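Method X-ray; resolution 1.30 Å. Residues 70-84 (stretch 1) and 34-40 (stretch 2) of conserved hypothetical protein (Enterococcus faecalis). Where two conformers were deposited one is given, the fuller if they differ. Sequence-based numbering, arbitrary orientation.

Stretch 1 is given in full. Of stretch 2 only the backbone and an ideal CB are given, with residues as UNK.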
# COMPACT_ATOMS: atom_id res chain seq x y z
N ASP A 70 -3.28 7.36 -4.62
CA ASP A 70 -2.84 8.16 -5.78
C ASP A 70 -2.37 9.52 -5.29
O ASP A 70 -3.07 10.18 -4.52
CB ASP A 70 -3.89 8.37 -6.89
CG ASP A 70 -4.40 7.06 -7.51
OD1 ASP A 70 -3.99 5.93 -7.11
OD2 ASP A 70 -5.20 7.19 -8.48
N LYS A 71 -1.20 9.95 -5.76
CA LYS A 71 -0.55 11.14 -5.22
C LYS A 71 -0.29 12.15 -6.31
O LYS A 71 -0.26 11.81 -7.49
CB LYS A 71 0.77 10.76 -4.55
CG LYS A 71 0.65 9.90 -3.30
CD LYS A 71 0.02 10.64 -2.12
CE LYS A 71 0.91 11.72 -1.55
NZ LYS A 71 0.10 12.67 -0.76
N GLU A 72 -0.05 13.40 -5.90
CA GLU A 72 0.11 14.53 -6.81
C GLU A 72 1.52 14.70 -7.36
O GLU A 72 1.71 15.20 -8.48
CB GLU A 72 -0.31 15.83 -6.10
CG GLU A 72 -1.79 15.88 -5.76
CD GLU A 72 -2.67 16.04 -6.99
OE1 GLU A 72 -2.68 17.14 -7.57
OE2 GLU A 72 -3.35 15.07 -7.37
N LYS A 73 2.52 14.32 -6.56
CA LYS A 73 3.92 14.52 -6.94
C LYS A 73 4.18 13.88 -8.30
O LYS A 73 3.75 12.75 -8.55
CB LYS A 73 4.86 13.94 -5.87
CG LYS A 73 6.33 14.06 -6.23
CD LYS A 73 7.22 13.64 -5.09
CE LYS A 73 8.42 12.85 -5.57
NZ LYS A 73 9.39 13.66 -6.37
N GLU A 74 4.88 14.60 -9.17
CA GLU A 74 5.01 14.16 -10.56
C GLU A 74 5.48 12.71 -10.70
O GLU A 74 4.87 11.93 -11.44
CB GLU A 74 5.93 15.11 -11.33
CG GLU A 74 5.85 14.97 -12.84
CD GLU A 74 6.49 16.16 -13.51
OE1 GLU A 74 5.76 17.11 -13.86
OE2 GLU A 74 7.73 16.16 -13.65
N SER A 75 6.54 12.35 -9.99
CA SER A 75 7.07 10.99 -10.08
C SER A 75 6.01 9.97 -9.66
O SER A 75 5.81 8.96 -10.35
CB SER A 75 8.33 10.83 -9.24
OG SER A 75 8.04 11.01 -7.87
N LEU A 76 5.31 10.25 -8.56
CA LEU A 76 4.35 9.30 -8.03
C LEU A 76 3.10 9.14 -8.89
O LEU A 76 2.39 8.14 -8.76
CB LEU A 76 3.98 9.63 -6.58
CG LEU A 76 5.13 9.57 -5.56
CD1 LEU A 76 4.57 9.78 -4.16
CD2 LEU A 76 5.90 8.27 -5.65
N GLN A 77 2.86 10.08 -9.80
CA GLN A 77 1.77 9.91 -10.74
C GLN A 77 1.93 8.64 -11.60
O GLN A 77 0.93 8.06 -12.04
CB GLN A 77 1.60 11.14 -11.62
CG GLN A 77 1.10 12.36 -10.85
CD GLN A 77 0.90 13.58 -11.73
OE1 GLN A 77 0.77 13.46 -12.94
NE2 GLN A 77 0.85 14.76 -11.11
N ARG A 78 3.16 8.21 -11.86
CA ARG A 78 3.38 6.94 -12.54
C ARG A 78 2.78 5.79 -11.73
O ARG A 78 2.17 4.87 -12.29
CB ARG A 78 4.87 6.70 -12.79
CG ARG A 78 5.47 7.44 -14.03
CD ARG A 78 6.29 8.68 -13.68
NE ARG A 78 5.50 9.90 -13.50
CZ ARG A 78 5.07 10.68 -14.49
NH1 ARG A 78 5.30 10.35 -15.76
NH2 ARG A 78 4.39 11.78 -14.20
N GLY A 79 2.94 5.85 -10.40
CA GLY A 79 2.35 4.86 -9.52
C GLY A 79 0.84 4.88 -9.60
O GLY A 79 0.20 3.83 -9.57
N ASN A 80 0.27 6.08 -9.69
CA ASN A 80 -1.18 6.19 -9.82
C ASN A 80 -1.72 5.36 -10.97
O ASN A 80 -2.74 4.68 -10.84
CB ASN A 80 -1.62 7.65 -10.03
CG ASN A 80 -1.20 8.59 -8.91
OD1 ASN A 80 -0.62 8.19 -7.90
ND2 ASN A 80 -1.52 9.88 -9.08
N VAL A 81 -1.03 5.41 -12.11
CA VAL A 81 -1.44 4.65 -13.27
C VAL A 81 -1.46 3.16 -12.92
O VAL A 81 -2.45 2.47 -13.16
CB VAL A 81 -0.51 4.87 -14.48
CG1 VAL A 81 -0.93 3.99 -15.66
CG2 VAL A 81 -0.49 6.35 -14.90
N MSE A 82 -0.38 2.67 -12.31
CA MSE A 82 -0.29 1.27 -11.92
C MSE A 82 -1.38 0.84 -10.95
O MSE A 82 -1.89 -0.28 -11.05
CB MSE A 82 1.09 0.97 -11.34
CG MSE A 82 2.17 0.79 -12.40
SE MSE A 82 1.99 -0.81 -13.32
CE MSE A 82 3.28 -0.59 -14.59
N HIS A 83 -1.76 1.73 -10.03
CA HIS A 83 -2.82 1.43 -9.08
C HIS A 83 -4.13 1.06 -9.76
O HIS A 83 -4.96 0.37 -9.17
CB HIS A 83 -3.09 2.63 -8.19
CG HIS A 83 -1.97 2.96 -7.25
ND1 HIS A 83 -1.95 4.12 -6.52
CD2 HIS A 83 -0.86 2.27 -6.91
CE1 HIS A 83 -0.87 4.13 -5.76
NE2 HIS A 83 -0.19 3.02 -5.98
N HIS A 84 -4.31 1.52 -10.99
CA HIS A 84 -5.58 1.31 -11.68
C HIS A 84 -5.62 -0.01 -12.45
O HIS A 84 -6.63 -0.30 -13.10
CB HIS A 84 -5.88 2.51 -12.58
CG HIS A 84 -5.79 3.81 -11.87
ND1 HIS A 84 -5.45 4.99 -12.50
CD2 HIS A 84 -5.94 4.12 -10.55
CE1 HIS A 84 -5.42 5.97 -11.61
NE2 HIS A 84 -5.70 5.47 -10.42
N UNK A 34 -0.97 2.67 3.79
CA UNK A 34 -1.11 3.67 2.73
C UNK A 34 0.19 3.68 1.95
O UNK A 34 1.26 4.00 2.49
CB UNK A 34 -1.43 5.06 3.29
N UNK A 35 0.11 3.31 0.68
CA UNK A 35 1.29 3.19 -0.15
C UNK A 35 1.03 3.73 -1.56
O UNK A 35 -0.12 3.85 -2.00
CB UNK A 35 1.74 1.73 -0.21
N UNK A 36 2.11 4.05 -2.25
CA UNK A 36 2.04 4.31 -3.68
C UNK A 36 3.11 3.42 -4.32
O UNK A 36 4.25 3.40 -3.86
CB UNK A 36 2.25 5.79 -4.01
N UNK A 37 2.73 2.66 -5.34
CA UNK A 37 3.62 1.62 -5.86
C UNK A 37 4.82 2.13 -6.61
O UNK A 37 5.72 1.36 -6.91
CB UNK A 37 2.83 0.69 -6.78
N UNK A 38 4.87 3.43 -6.91
CA UNK A 38 6.10 4.00 -7.50
C UNK A 38 7.10 4.46 -6.45
O UNK A 38 8.25 4.74 -6.74
CB UNK A 38 5.75 5.18 -8.41
N UNK A 39 6.65 4.53 -5.20
CA UNK A 39 7.48 5.09 -4.17
C UNK A 39 8.59 4.12 -3.75
O UNK A 39 8.30 2.99 -3.39
CB UNK A 39 6.62 5.47 -2.96
N UNK A 40 9.86 4.57 -3.74
CA UNK A 40 10.93 3.65 -3.32
C UNK A 40 10.95 3.38 -1.81
O UNK A 40 11.49 2.36 -1.35
CB UNK A 40 12.29 4.22 -3.75

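Position 34 lies in a strand, and nothing of stretch 1 comes within 5.5 Å of its ideal CB. This contact therefore sets no preference, and any residue at ease in a strand would do. It is Phe34, whose ring plays no part here.

Position 35 is also extended, with its CA-to-CB bond pointing away from stretch 1. Again many side chains would serve, beta-branched ones especially. The residue is Ile35, which meets stretch 1 through its backbone, where Ile35 O lies 3.8 Å from His83 CE1.

Position 36 is more demanding. Its CB points toward stretch 1, 3.9 Å from His83 CE1 and 4.6 Å from Leu76 CD1, and beyond lie two acceptors, Leu76 O and Asn80 OD1. A short polar side chain with a donor would suit; a small apolar one might fit but would add no bond to these acceptors, which backbone N atoms of stretch 1 already serve. The deposited Asn36 places ND2 3.0 Å from Asn80 OD1 and 3.3 Å from Leu76 O, both weak hydrogen bonds. Asn80 OD1 is itself held by Lys71 N at 2.8 Å. The other end of the amide turns back on its own chain: Asn36 OD1 accepts from the N of position 38 at 3.0 Å, within the type I turn that begins here. Asn36 OD1 also sits 3.5 Å from Gly79 CA, and the ideal CB of a side chain there would clash with it.

At position 37 the backbone does the polar work, for its N donates to His83 NE2 at 3.0 Å with good geometry. His83 ND1 in turn donates to Asp70 OD1 at 2.8 Å. The CB points sideways, near the imidazole and Met82 CB, so a modest apolar residue is favored. Val37 fits, its CG2 packing 3.6 Å from Met82 CB and 3.5 Å from His83 CD2.

Position 38 points toward the helix, its CB 3.5 Å from Gly79 N and 4.1 Å from Leu76 CD2. A flexible chain that can run along the surface would suit, as would something smaller. Arg38 brings CD within 3.3 Å of Ser75 O, which lies near the guanidinium plane; Arg38 NE is hydrogen-bonded elsewhere in the structure.

Position 39 closes the turn, its N bonding to the O of residue 36, and precedes a helix. A small N-capping residue fits beside Leu76 CD2. Cys39 caps a following backbone N, while its CB packs 3.9 Å from Leu76 CD2.

At position 40 stretch 1 sets no preference; many residues would do, proline among them at phi -73° and a helix start. It is Pro40.

Stretch 2 34-40: FINVRCP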
# COMPACT_ATOMS: atom_id res chain seq x y z
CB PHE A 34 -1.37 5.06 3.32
CG PHE A 34 -2.75 5.25 3.88
CD1 PHE A 34 -3.05 4.85 5.19
CD2 PHE A 34 -3.76 5.81 3.11
CE1 PHE A 34 -4.32 5.03 5.72
CE2 PHE A 34 -5.03 5.99 3.62
CZ PHE A 34 -5.32 5.60 4.92
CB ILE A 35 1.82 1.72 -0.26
CG1 ILE A 35 0.79 0.83 -0.92
CG2 ILE A 35 2.29 1.16 1.11
CD1 ILE A 35 1.38 -0.52 -1.36
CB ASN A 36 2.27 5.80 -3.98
CG ASN A 36 2.21 6.12 -5.46
OD1 ASN A 36 3.05 5.66 -6.23
ND2 ASN A 36 1.22 6.92 -5.87
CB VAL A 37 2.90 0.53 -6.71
CG1 VAL A 37 1.91 -0.23 -5.87
CG2 VAL A 37 2.29 1.11 -7.99
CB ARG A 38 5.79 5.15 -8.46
CG ARG A 38 6.92 5.41 -9.49
CD ARG A 38 7.80 6.58 -9.13
NE ARG A 38 8.97 6.68 -10.00
CZ ARG A 38 10.11 6.02 -9.79
NH1 ARG A 38 10.25 5.22 -8.75
NH2 ARG A 38 11.13 6.16 -10.64
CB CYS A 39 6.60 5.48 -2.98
SG CYS A 39 7.53 5.95 -1.52
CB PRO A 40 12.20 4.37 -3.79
CG PRO A 40 11.84 5.83 -3.72
CD PRO A 40 10.39 5.88 -4.17
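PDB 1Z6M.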